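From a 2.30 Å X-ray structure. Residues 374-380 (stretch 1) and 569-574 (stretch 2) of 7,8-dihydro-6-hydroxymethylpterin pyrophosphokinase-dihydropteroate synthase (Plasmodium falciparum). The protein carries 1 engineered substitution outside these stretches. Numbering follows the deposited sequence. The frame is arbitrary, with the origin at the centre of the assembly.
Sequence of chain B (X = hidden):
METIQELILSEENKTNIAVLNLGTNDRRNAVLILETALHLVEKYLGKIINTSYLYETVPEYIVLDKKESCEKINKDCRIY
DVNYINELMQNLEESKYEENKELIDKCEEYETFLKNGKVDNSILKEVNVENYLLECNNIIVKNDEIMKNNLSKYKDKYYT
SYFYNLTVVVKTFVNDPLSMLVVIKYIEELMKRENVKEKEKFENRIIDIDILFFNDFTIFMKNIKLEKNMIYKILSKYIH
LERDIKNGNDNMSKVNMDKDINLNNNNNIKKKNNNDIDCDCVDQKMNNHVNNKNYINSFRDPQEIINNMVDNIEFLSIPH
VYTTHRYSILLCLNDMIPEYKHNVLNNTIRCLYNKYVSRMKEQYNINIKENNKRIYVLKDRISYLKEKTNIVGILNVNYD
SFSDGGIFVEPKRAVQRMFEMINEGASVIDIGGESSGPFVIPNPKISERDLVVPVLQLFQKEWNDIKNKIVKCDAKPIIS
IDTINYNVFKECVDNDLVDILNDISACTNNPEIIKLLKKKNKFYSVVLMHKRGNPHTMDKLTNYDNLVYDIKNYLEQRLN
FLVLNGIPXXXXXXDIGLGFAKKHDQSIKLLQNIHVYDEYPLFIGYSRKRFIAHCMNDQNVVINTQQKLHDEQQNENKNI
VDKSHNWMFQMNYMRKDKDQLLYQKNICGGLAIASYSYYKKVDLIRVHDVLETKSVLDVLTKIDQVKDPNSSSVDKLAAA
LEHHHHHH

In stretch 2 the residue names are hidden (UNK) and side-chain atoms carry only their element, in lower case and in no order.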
ATOM      1  N   ARG B 374     -10.870   9.256  17.252  1.00 16.22           N
ATOM      2  CA  ARG B 374     -10.409   8.451  18.375  1.00 14.90           C
ATOM      3  C   ARG B 374      -8.969   8.833  18.746  1.00 14.52           C
ATOM      4  O   ARG B 374      -8.084   8.938  17.888  1.00 13.88           O
ATOM      5  CB  ARG B 374     -10.601   6.965  18.052  1.00 14.53           C
ATOM      6  CG  ARG B 374     -10.233   6.016  19.192  1.00 16.03           C
ATOM      7  CD  ARG B 374     -11.429   5.168  19.563  1.00 18.58           C
ATOM      8  NE  ARG B 374     -11.597   4.097  18.635  1.00 20.65           N
ATOM      9  CZ  ARG B 374     -12.742   3.593  18.231  1.00 24.32           C
ATOM     10  NH1 ARG B 374     -13.894   4.065  18.671  1.00 24.45           N
ATOM     11  NH2 ARG B 374     -12.716   2.611  17.348  1.00 29.93           N
ATOM     12  N   ILE B 375      -8.730   9.023  20.049  1.00 15.01           N
ATOM     13  CA  ILE B 375      -7.417   9.404  20.548  1.00 14.61           C
ATOM     14  C   ILE B 375      -6.878   8.310  21.471  1.00 14.63           C
ATOM     15  O   ILE B 375      -7.628   7.752  22.265  1.00 13.15           O
ATOM     16  CB  ILE B 375      -7.543  10.747  21.292  1.00 14.29           C
ATOM     17  CG1 ILE B 375      -7.718  11.921  20.321  1.00 14.87           C
ATOM     18  CG2 ILE B 375      -6.370  10.966  22.240  1.00 13.78           C
ATOM     19  CD1 ILE B 375      -8.233  13.186  20.999  1.00 13.58           C
ATOM     20  N   TYR B 376      -5.554   8.068  21.416  1.00 14.58           N
ATOM     21  CA  TYR B 376      -4.888   7.280  22.451  1.00 14.23           C
ATOM     22  C   TYR B 376      -3.773   8.123  23.078  1.00 14.23           C
ATOM     23  O   TYR B 376      -3.363   9.121  22.481  1.00 13.56           O
ATOM     24  CB  TYR B 376      -4.381   5.936  21.901  1.00 12.93           C
ATOM     25  CG  TYR B 376      -3.193   6.050  20.977  1.00 12.97           C
ATOM     26  CD1 TYR B 376      -3.373   6.392  19.647  1.00 12.76           C
ATOM     27  CD2 TYR B 376      -1.889   5.829  21.412  1.00 12.78           C
ATOM     28  CE1 TYR B 376      -2.313   6.480  18.763  1.00 12.35           C
ATOM     29  CE2 TYR B 376      -0.808   5.931  20.539  1.00 12.77           C
ATOM     30  CZ  TYR B 376      -1.022   6.250  19.204  1.00 12.79           C
ATOM     31  OH  TYR B 376      -0.009   6.373  18.289  1.00 11.86           O
ATOM     32  N   VAL B 377      -3.270   7.712  24.262  1.00 13.33           N
ATOM     33  CA  VAL B 377      -2.237   8.508  24.928  1.00 13.58           C
ATOM     34  C   VAL B 377      -1.023   7.642  25.282  1.00 13.88           C
ATOM     35  O   VAL B 377      -1.156   6.585  25.905  1.00 13.97           O
ATOM     36  CB  VAL B 377      -2.786   9.269  26.155  1.00 13.02           C
ATOM     37  CG1 VAL B 377      -1.700  10.044  26.892  1.00 12.24           C
ATOM     38  CG2 VAL B 377      -3.911  10.214  25.766  1.00 12.90           C
ATOM     39  N   LEU B 378       0.162   8.074  24.846  1.00 14.29           N
ATOM     40  CA  LEU B 378       1.391   7.354  25.153  1.00 15.59           C
ATOM     41  C   LEU B 378       1.996   7.867  26.453  1.00 17.15           C
ATOM     42  O   LEU B 378       2.490   7.089  27.269  1.00 17.89           O
ATOM     43  CB  LEU B 378       2.385   7.541  24.005  1.00 14.90           C
ATOM     44  CG  LEU B 378       2.051   6.773  22.731  1.00 14.33           C
ATOM     45  CD1 LEU B 378       2.992   7.160  21.600  1.00 13.36           C
ATOM     46  CD2 LEU B 378       2.092   5.270  22.996  1.00 14.16           C
ATOM     47  N   LYS B 379       2.015   9.193  26.606  1.00 18.63           N
ATOM     48  CA  LYS B 379       2.637   9.793  27.774  1.00 20.02           C
ATOM     49  C   LYS B 379       1.672  10.807  28.385  1.00 20.42           C
ATOM     50  O   LYS B 379       0.908  10.471  29.291  1.00 20.12           O
ATOM     51  CB  LYS B 379       4.022  10.345  27.412  1.00 20.32           C
ATOM     52  CG  LYS B 379       4.836  10.880  28.585  1.00 21.41           C
ATOM     53  CD  LYS B 379       6.101  11.642  28.179  1.00 22.60           C
ATOM     54  CE  LYS B 379       6.671  12.455  29.330  1.00 24.34           C
ATOM     55  NZ  LYS B 379       8.100  12.803  29.133  1.00 26.31           N
ATOM     56  N   ASP B 380       1.675  12.027  27.840  1.00 22.21           N
ATOM     57  CA  ASP B 380       0.852  13.105  28.365  1.00 25.49           C
ATOM     58  C   ASP B 380       0.262  13.936  27.224  1.00 26.09           C
ATOM     59  O   ASP B 380      -0.323  14.984  27.471  1.00 28.60           O
ATOM     60  CB  ASP B 380       1.609  13.932  29.417  1.00 29.02           C
ATOM     61  CG  ASP B 380       2.960  14.486  28.979  1.00 35.48           C
ATOM     62  OD1 ASP B 380       3.204  14.581  27.747  1.00 36.88           O
ATOM     63  OD2 ASP B 380       3.779  14.829  29.882  1.00 43.21           O
ATOM     64  N   UNK B 569      -9.113   3.551  29.117  1.00 11.49           N
ATOM     65  CA  UNK B 569      -9.163   2.776  27.883  1.00 11.39           C
ATOM     66  C   UNK B 569      -8.147   3.266  26.847  1.00 11.16           C
ATOM     67  O   UNK B 569      -7.533   2.448  26.160  1.00 11.52           O
ATOM     68  n   UNK B 569     -13.107   1.358  26.587  1.00  9.80           N
ATOM     69  n   UNK B 569     -14.373  -0.214  27.643  1.00  9.49           N
ATOM     70  c   UNK B 569     -10.766   1.819  26.117  1.00 10.43           C
ATOM     71  c   UNK B 569     -10.576   2.787  27.282  1.00 10.85           C
ATOM     72  c   UNK B 569     -12.188   1.829  25.566  1.00 10.26           C
ATOM     73  n   UNK B 569     -13.275  -0.755  25.692  1.00  8.70           N
ATOM     74  c   UNK B 569     -13.577   0.120  26.644  1.00  9.57           C
ATOM     75  N   UNK B 570      -7.982   4.588  26.733  1.00 10.62           N
ATOM     76  CA  UNK B 570      -7.159   5.200  25.700  1.00 10.76           C
ATOM     77  C   UNK B 570      -5.666   5.055  26.026  1.00 11.73           C
ATOM     78  O   UNK B 570      -4.820   5.509  25.260  1.00 12.32           O
ATOM     79  c   UNK B 570      -8.682   7.617  27.573  1.00 11.37           C
ATOM     80  c   UNK B 570      -8.641   8.323  28.763  1.00 11.93           C
ATOM     81  c   UNK B 570      -7.546   7.471  26.794  1.00 11.14           C
ATOM     82  c   UNK B 570      -6.370   8.034  27.248  1.00 11.49           C
ATOM     83  c   UNK B 570      -6.307   8.733  28.439  1.00 11.63           C
ATOM     84  c   UNK B 570      -7.565   6.668  25.520  1.00 11.00           C
ATOM     85  c   UNK B 570      -7.452   8.891  29.188  1.00 12.07           C
ATOM     86  o   UNK B 570      -7.376   9.576  30.366  1.00 13.25           O
ATOM     87  N   UNK B 571      -5.328   4.388  27.142  1.00 11.75           N
ATOM     88  CA  UNK B 571      -3.925   4.235  27.521  1.00 11.73           C
ATOM     89  C   UNK B 571      -3.450   2.787  27.355  1.00 10.97           C
ATOM     90  O   UNK B 571      -2.350   2.453  27.786  1.00 10.96           O
ATOM     91  c   UNK B 571      -3.674   4.705  28.961  1.00 11.59           C
ATOM     92  c   UNK B 571      -1.653   8.605  30.378  1.00 12.43           C
ATOM     93  c   UNK B 571      -3.512   6.213  29.103  1.00 12.45           C
ATOM     94  n   UNK B 571      -2.830   8.040  30.635  1.00 12.29           N
ATOM     95  c   UNK B 571      -3.125   6.622  30.517  1.00 12.11           C
ATOM     96  n   UNK B 571      -1.499   9.911  30.536  1.00 11.07           N
ATOM     97  n   UNK B 571      -0.638   7.854  29.956  1.00 12.66           N
ATOM     98  N   UNK B 572      -4.254   1.941  26.714  1.00 10.25           N
ATOM     99  CA  UNK B 572      -3.943   0.520  26.612  1.00  9.75           C
ATOM    100  C   UNK B 572      -3.691   0.188  25.147  1.00  9.74           C
ATOM    101  O   UNK B 572      -4.549   0.442  24.312  1.00  9.48           O
ATOM    102  c   UNK B 572      -6.698  -0.483  29.164  1.00  8.86           C
ATOM    103  c   UNK B 572      -5.120  -0.314  27.161  1.00  9.30           C
ATOM    104  c   UNK B 572      -5.388   0.032  28.631  1.00  9.18           C
ATOM    105  c   UNK B 572      -4.888  -1.805  26.951  1.00  8.55           C
ATOM    106  N   UNK B 573      -2.528  -0.398  24.847  1.00 10.25           N
ATOM    107  CA  UNK B 573      -2.169  -0.748  23.483  1.00 10.44           C
ATOM    108  C   UNK B 573      -2.100  -2.263  23.360  1.00 11.15           C
ATOM    109  O   UNK B 573      -1.834  -2.944  24.356  1.00 10.79           O
ATOM    110  c   UNK B 573      -0.867   1.443  23.350  1.00 11.81           C
ATOM    111  c   UNK B 573      -0.373   2.122  22.090  1.00 12.68           C
ATOM    112  c   UNK B 573      -0.834  -0.079  23.177  1.00 10.93           C
ATOM    113  c   UNK B 573      -0.013   1.864  24.527  1.00 12.80           C
ATOM    114  N   UNK B 574      -2.402  -2.767  22.154  1.00 11.52           N
ATOM    115  CA  UNK B 574      -2.459  -4.192  21.871  1.00 11.91           C
ATOM    116  C   UNK B 574      -1.230  -4.601  21.081  1.00 10.52           C
ATOM    117  O   UNK B 574      -0.775  -3.855  20.209  1.00  9.40           O
ATOM    118  c   UNK B 574      -6.700  -3.177  22.755  1.00 30.74           C
ATOM    119  c   UNK B 574      -7.185  -5.384  22.048  1.00 20.76           C
ATOM    120  c   UNK B 574      -5.928  -5.451  21.470  1.00 20.62           C
ATOM    121  c   UNK B 574      -5.010  -4.428  21.587  1.00 19.24           C
ATOM    122  c   UNK B 574      -5.426  -3.259  22.201  1.00 24.24           C
ATOM    123  c   UNK B 574      -7.568  -4.250  22.702  1.00 24.56           C
ATOM    124  c   UNK B 574      -3.643  -4.535  20.961  1.00 15.22           C
TER

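Position 569 opens a short 3-10 segment and carries seven side-chain atoms: three carbons in line, a nitrogen, and then a carbon bearing two more nitrogens. They are out of reach of stretch 1. That unbranched chain ending in a planar three-nitrogen group is a guanidinium side chain, so the residue is Arg 569. Its guanidinium is hydrogen-bonded elsewhere in the structure.

At position 570 one carbon leads to a six-carbon ring, and a single oxygen sits on the ring carbon farthest from the attachment point. The CA-to-CB bond points toward stretch 1, bringing CB to 3.4 Å from Ile 375 O, while a ring carbon lies 3.6 Å from Val 377 CG2. A phenol ring of this kind identifies Tyr 570. Its CD1 is the ring atom that meets Val 377 CG2, and its hydroxyl is hydrogen-bonded elsewhere in the structure. The backbone contributes as well: Val 377 N donates to Tyr 570 O at 2.9 Å with an angle of 160°, a nearly straight bond that joins the two stretches where Tyr 376 CA and Tyr 570 CA approach to 4.5 Å.

Position 571 again has three carbons, a nitrogen and a carbon carrying two nitrogens. Its CA-to-CB bond points sideways, but the extended chain brings its far end close to stretch 1, where a terminal nitrogen lies 2.8 Å from Lys 379 O. The residue is Arg 571. NH2 donates the shorter bond to that carbonyl, and NH1 adds a weak one to Lys 379 O at 3.1 Å and 133°. The acceptor lies at the guanidinium edge, near its plane, where the N-H groups point; Val 377 CG1 instead covers one face, 3.7 Å from Arg 571 NH2.

Position 572 has four side-chain carbons, forked at the first, with one arm two carbons long. Its CA-to-CB bond points away from stretch 1, and its side chain makes no contact with it. This is Ile 572, the first residue of the strand.

Four carbons also make up the side chain at 573, but here the fork comes at the second. Its CA-to-CB bond points toward stretch 1, and one terminal carbon lies 4.1 Å from both Tyr 376 CD2 and Leu 378 CD2, forming apolar contacts with the two side chains. The residue is Leu 573, and that carbon is its CD2.

Position 574 bears one carbon and a six-carbon ring without a heteroatom, out of reach of stretch 1: Phe 574.

The contact thus combines polar anchors with apolar packing. One backbone hydrogen bond sets the register at Val 377, and the Arg 571 guanidinium reaches past it to hold the carbonyl of Lys 379. Tyr 570 packs against Val 377, whereas Leu 573 packs against Tyr 376 and Leu 378. The contact buries 367 Å², both sides summed, with the touching parts running 71° apart.

Stretch 2, residues 569-574: RYRILF
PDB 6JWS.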